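Local coordinates for type IV pilin structural subunit (Pseudomonas aeruginosa, PDB 3JYZ), which probably serves as the main building block of type IV pili, the thin surface filaments, by assembling into a helical polymer, at residues Ala39-Thr42 / Trp43-Ser47; Arg100-Leu103 / Ala104-Val107. All coordinates share one frame; numbering follows the deposited sequence. Where two conformers were deposited one is given.

Contact 1: Ala39-Thr42 / Trp43-Ser47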
ATOM      1  N   ALA A  39      14.553   4.126   3.998  1.00 12.45           N
ATOM      2  CA  ALA A  39      13.793   2.948   3.590  1.00 11.96           C
ATOM      3  C   ALA A  39      13.060   3.212   2.273  1.00 10.98           C
ATOM      4  O   ALA A  39      13.025   2.357   1.392  1.00 10.32           O
ATOM      5  CB  ALA A  39      12.811   2.548   4.689  1.00 12.27           C
ATOM      6  N   THR A  40      12.483   4.402   2.149  1.00 10.18           N
ATOM      7  CA  THR A  40      11.839   4.815   0.908  1.00  9.61           C
ATOM      8  C   THR A  40      12.821   4.742  -0.265  1.00  9.90           C
ATOM      9  O   THR A  40      12.505   4.197  -1.322  1.00  9.86           O
ATOM     10  CB  THR A  40      11.278   6.241   1.045  1.00  9.43           C
ATOM     11  OG1 THR A  40      10.280   6.248   2.077  1.00  9.44           O
ATOM     12  CG2 THR A  40      10.663   6.732  -0.266  1.00  8.80           C
ATOM     13  N   THR A  41      14.014   5.286  -0.079  1.00 10.06           N
ATOM     14  CA  THR A  41      15.008   5.253  -1.142  1.00 10.81           C
ATOM     15  C   THR A  41      15.429   3.829  -1.484  1.00 11.91           C
ATOM     16  O   THR A  41      15.510   3.459  -2.655  1.00 12.73           O
ATOM     17  CB  THR A  41      16.232   6.083  -0.741  1.00 11.91           C
ATOM     18  OG1 THR A  41      15.836   7.452  -0.625  1.00 13.10           O
ATOM     19  CG2 THR A  41      17.331   5.968  -1.789  1.00 12.40           C
ATOM     20  N   THR A  42      15.697   3.027  -0.459  1.00 11.88           N
ATOM     21  CA  THR A  42      16.123   1.647  -0.653  1.00 12.59           C
ATOM     22  C   THR A  42      15.070   0.839  -1.399  1.00 11.78           C
ATOM     23  O   THR A  42      15.372   0.161  -2.386  1.00 13.41           O
ATOM     24  CB  THR A  42      16.399   0.977   0.704  1.00 13.80           C
ATOM     25  OG1 THR A  42      17.436   1.705   1.372  1.00 15.26           O
ATOM     26  CG2 THR A  42      16.819  -0.476   0.524  1.00 13.94           C
ATOM     27  N   TRP A  43      13.826   0.915  -0.931  1.00  9.77           N
ATOM     28  CA  TRP A  43      12.756   0.162  -1.568  1.00  8.94           C
ATOM     29  C   TRP A  43      12.564   0.561  -3.034  1.00  9.05           C
ATOM     30  O   TRP A  43      12.503  -0.295  -3.928  1.00  8.39           O
ATOM     31  CB  TRP A  43      11.417   0.327  -0.822  1.00  8.77           C
ATOM     32  CG  TRP A  43      10.350  -0.435  -1.533  1.00  8.83           C
ATOM     33  CD1 TRP A  43       9.469   0.044  -2.456  1.00 10.27           C
ATOM     34  CD2 TRP A  43      10.109  -1.837  -1.428  1.00 10.20           C
ATOM     35  NE1 TRP A  43       8.674  -0.983  -2.922  1.00  9.96           N
ATOM     36  CE2 TRP A  43       9.053  -2.147  -2.311  1.00 10.27           C
ATOM     37  CE3 TRP A  43      10.686  -2.863  -0.670  1.00 10.43           C
ATOM     38  CZ2 TRP A  43       8.553  -3.444  -2.445  1.00 10.18           C
ATOM     39  CZ3 TRP A  43      10.192  -4.150  -0.809  1.00 10.53           C
ATOM     40  CH2 TRP A  43       9.134  -4.429  -1.692  1.00 11.05           C
ATOM     41  N   ASN A  44      12.450   1.863  -3.276  1.00  9.09           N
ATOM     42  CA  ASN A  44      12.089   2.360  -4.603  1.00  9.45           C
ATOM     43  C   ASN A  44      13.148   2.063  -5.658  1.00 11.03           C
ATOM     44  O   ASN A  44      12.826   2.009  -6.841  1.00 12.81           O
ATOM     45  CB  ASN A  44      11.770   3.861  -4.568  1.00  8.91           C
ATOM     46  CG  ASN A  44      10.433   4.164  -3.910  1.00  8.76           C
ATOM     47  OD1 ASN A  44      10.137   5.318  -3.576  1.00 11.53           O
ATOM     48  ND2 ASN A  44       9.621   3.141  -3.733  1.00  5.47           N
ATOM     49  N   GLN A  45      14.392   1.829  -5.234  1.00 10.53           N
ATOM     50  CA  GLN A  45      15.477   1.570  -6.182  1.00 11.87           C
ATOM     51  C   GLN A  45      15.408   0.175  -6.772  1.00 10.96           C
ATOM     52  O   GLN A  45      15.948  -0.075  -7.845  1.00 11.73           O
ATOM     53  CB  GLN A  45      16.840   1.825  -5.528  1.00 16.54           C
ATOM     54  CG  GLN A  45      16.939   3.261  -5.081  1.00 22.82           C
ATOM     55  CD  GLN A  45      18.335   3.734  -4.755  1.00 27.19           C
ATOM     56  OE1 GLN A  45      18.700   4.870  -5.085  1.00 28.72           O
ATOM     57  NE2 GLN A  45      19.117   2.891  -4.084  1.00 27.77           N
ATOM     58  N   GLN A  46      14.721  -0.703  -6.065  1.00  9.71           N
ATOM     59  CA  GLN A  46      14.544  -2.093  -6.497  1.00  9.18           C
ATOM     60  C   GLN A  46      13.840  -2.193  -7.826  1.00  8.86           C
ATOM     61  O   GLN A  46      13.175  -1.306  -8.182  1.00  9.68           O
ATOM     62  CB  GLN A  46      13.762  -2.875  -5.429  1.00  9.46           C
ATOM     63  CG  GLN A  46      14.454  -2.923  -4.077  1.00 10.20           C
ATOM     64  CD  GLN A  46      13.626  -3.535  -2.992  1.00 11.41           C
ATOM     65  OE1 GLN A  46      14.107  -3.756  -1.933  1.00 13.53           O
ATOM     66  NE2 GLN A  46      12.389  -3.809  -3.276  1.00 10.14           N
ATOM     67  N   SER A  47      14.030  -3.322  -8.514  0.50  8.40           N
ATOM     68  CA  SER A  47      13.228  -3.647  -9.692  0.50  8.86           C
ATOM     69  C   SER A  47      13.210  -2.504 -10.697  0.50  8.64           C
ATOM     70  O   SER A  47      12.149  -2.094 -11.176  0.50  9.05           O
ATOM     71  CB  SER A  47      11.798  -4.012  -9.277  0.50 10.47           C
ATOM     72  OG  SER A  47      11.177  -4.791 -10.284  0.50 12.30           O
TER
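Trp-43 and Ala-39 meet one turn apart, where the backbone N of Trp-43 donates to Ala-39 O at 2.8 Å. The next bond of the helix, from Asn-44 N to Thr-40 O, is 3.0 Å. On this buried side Thr-40 and Asn-44 run alongside one another in the same direction, with Asn-44 CB 3.3 Å from Thr-40 O. Trp-43 has CG anti to its own N (chi1 179°), which swings the indole off the helix toward helix 4-28, against Ala-21 and Met-24, and toward strand 57-62, where NE1 donates to Val-60 O. Helix 33-49 lies in the chain between helix 4-28 and the first strand of the antiparallel pilin sheet, 57-62, and Trp-43 touches both, with Thr-42 and Gln-46 sharing the contact to Met-24. Gln-46 reaches over one face of the indole: its NE2 lies 3.2 Å above the ring plane, displaced toward the rim, and is hydrogen-bonded to Gly-51 O. The other flank is looser and turned to solvent. Thr-41 and Gln-45 also lie side by side, but they touch lightly, Thr-41 CG2 standing 3.7 Å from Gln-45 OE1. Here the helical bonding slackens too: Gln-45 N is 3.2 Å from Thr-41 O in a bent bond whose acceptor is less surely placed, and it makes a second, weak bond to Thr-42 O at 3.4 Å.

Contact 2: Arg100-Leu103 / Ala104-Val107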
ATOM      1  N   ARG A 100      -4.544   5.380  16.511  1.00 14.55           N
ATOM      2  CA  ARG A 100      -3.724   5.302  15.302  1.00 13.57           C
ATOM      3  C   ARG A 100      -3.348   6.690  14.803  1.00 13.11           C
ATOM      4  O   ARG A 100      -4.185   7.585  14.733  1.00 15.23           O
ATOM      5  CB  ARG A 100      -4.456   4.559  14.189  1.00 13.47           C
ATOM      6  CG  ARG A 100      -4.681   3.096  14.450  1.00 13.73           C
ATOM      7  CD  ARG A 100      -5.207   2.468  13.184  1.00 14.59           C
ATOM      8  NE  ARG A 100      -5.426   1.030  13.254  1.00 14.72           N
ATOM      9  CZ  ARG A 100      -6.624   0.459  13.219  1.00 16.46           C
ATOM     10  NH1 ARG A 100      -7.709   1.212  13.157  1.00 17.63           N
ATOM     11  NH2 ARG A 100      -6.730  -0.864  13.252  1.00 16.59           N
ATOM     12  N   THR A 101      -2.081   6.848  14.431  0.50 12.26           N
ATOM     13  CA  THR A 101      -1.596   8.077  13.825  0.50 13.15           C
ATOM     14  C   THR A 101      -0.809   7.713  12.561  0.50 11.51           C
ATOM     15  O   THR A 101      -0.110   6.697  12.538  0.50 11.38           O
ATOM     16  CB  THR A 101      -0.710   8.866  14.817  0.50 15.30           C
ATOM     17  OG1 THR A 101      -0.136   9.999  14.162  0.50 17.31           O
ATOM     18  CG2 THR A 101       0.396   8.007  15.329  0.50 15.32           C
ATOM     19  N   ALA A 102      -0.942   8.521  11.512  1.00 10.43           N
ATOM     20  CA  ALA A 102      -0.204   8.290  10.267  1.00 10.08           C
ATOM     21  C   ALA A 102       1.270   8.019  10.559  1.00  9.46           C
ATOM     22  O   ALA A 102       1.879   8.714  11.372  1.00 10.05           O
ATOM     23  CB  ALA A 102      -0.341   9.482   9.332  1.00 10.73           C
ATOM     24  N   LEU A 103       1.847   7.029   9.882  1.00  8.78           N
ATOM     25  CA  LEU A 103       3.239   6.645  10.121  1.00  9.44           C
ATOM     26  C   LEU A 103       4.202   7.828  10.165  1.00  9.84           C
ATOM     27  O   LEU A 103       4.975   7.953  11.104  1.00  9.56           O
ATOM     28  CB  LEU A 103       3.723   5.657   9.057  1.00  9.70           C
ATOM     29  CG  LEU A 103       5.154   5.151   9.230  1.00 10.01           C
ATOM     30  CD1 LEU A 103       5.283   4.304  10.483  1.00 11.27           C
ATOM     31  CD2 LEU A 103       5.580   4.354   7.999  1.00 10.59           C
ATOM     32  N   ALA A 104       4.168   8.679   9.143  1.00  9.77           N
ATOM     33  CA  ALA A 104       5.153   9.757   9.050  1.00 10.21           C
ATOM     34  C   ALA A 104       5.069  10.671  10.268  1.00 10.62           C
ATOM     35  O   ALA A 104       6.083  11.124  10.785  1.00 11.95           O
ATOM     36  CB  ALA A 104       4.956  10.554   7.773  1.00 10.50           C
ATOM     37  N   THR A 105       3.853  10.945  10.716  1.00 10.40           N
ATOM     38  CA  THR A 105       3.655  11.811  11.869  1.00 11.42           C
ATOM     39  C   THR A 105       4.149  11.133  13.138  1.00 11.69           C
ATOM     40  O   THR A 105       4.853  11.726  13.953  1.00 12.31           O
ATOM     41  CB  THR A 105       2.175  12.150  11.995  1.00 12.62           C
ATOM     42  OG1 THR A 105       1.757  12.790  10.791  1.00 13.73           O
ATOM     43  CG2 THR A 105       1.922  13.081  13.181  1.00 13.29           C
ATOM     44  N   ALA A 106       3.793   9.869  13.292  1.00 11.39           N
ATOM     45  CA  ALA A 106       4.218   9.105  14.453  1.00 12.03           C
ATOM     46  C   ALA A 106       5.736   8.962  14.550  1.00 13.11           C
ATOM     47  O   ALA A 106       6.307   9.102  15.632  1.00 13.56           O
ATOM     48  CB  ALA A 106       3.559   7.741  14.438  1.00 12.44           C
ATOM     49  N   VAL A 107       6.306   8.708  13.449  1.00 13.45           N
ATOM     50  CA  VAL A 107       7.756   8.530  13.473  1.00 14.04           C
ATOM     51  C   VAL A 107       8.454   9.844  13.803  1.00 14.09           C
ATOM     52  O   VAL A 107       9.449   9.850  14.528  1.00 14.72           O
ATOM     53  CB  VAL A 107       8.327   7.912  12.176  1.00 15.53           C
ATOM     54  CG1 VAL A 107       9.855   7.870  12.225  1.00 17.44           C
ATOM     55  CG2 VAL A 107       7.735   6.536  11.912  1.00 14.87           C
TER
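Leu-103 and Val-107 lie alongside each other on the inner face of the first helical turn, both directed the same way, with Leu-103 CD1 3.6 Å from Val-107 CG2. Leu-103 carries CG anti to its backbone N (chi1 -178°), while Val-107 CG2, beside its own N, lies 3.2 Å from Leu-103 O. Both side chains rest on Ile-94 of strand 87-95, and Leu-103 also meets Pro-92. Thr-101 and Thr-105 approach differently: their side chains cross obliquely on the outer side, Thr-101 OG1 passing 3.8 Å from Thr-105 CB. The methyl CG2 of Thr-101 is directed at Ala-106 CB; the 3.3 Å between them is tight, but Thr-101 was modelled in two conformers, making this closeness doubtful. Two backbone bonds fix the turn, Ala-106 N to Ala-102 O at 2.9 Å and Val-107 N to Leu-103 O at 2.8 Å. With Ala-102 as N-cap, this is a direct strand-to-helix junction, in which strand 100-102, paired antiparallel with strand 87-95, runs straight into helix 103-109 and folds it back over the pilin sheet.

Contact 1 comes first along the chain, within helix 33-49, and contact 2 follows after three sheet strands, where strand 100-102 passes into helix 103-109. Their centres are about 20 Å apart and their nearest atoms about 8 Å, without touching. They are linked indirectly through the antiparallel sheet: helix 33-49 packs on strand 57-62, whereas the 103-109 helix rests on strand 87-95, with strand 70-74 pairing with both of these strands. Contact 1 additionally leans on helix 4-28. Each contact lies in a helix that packs on the sheet, within the globular domain built on helix 4-28 and the sheet, the part of a pilin that would be expected to face outward in the filament.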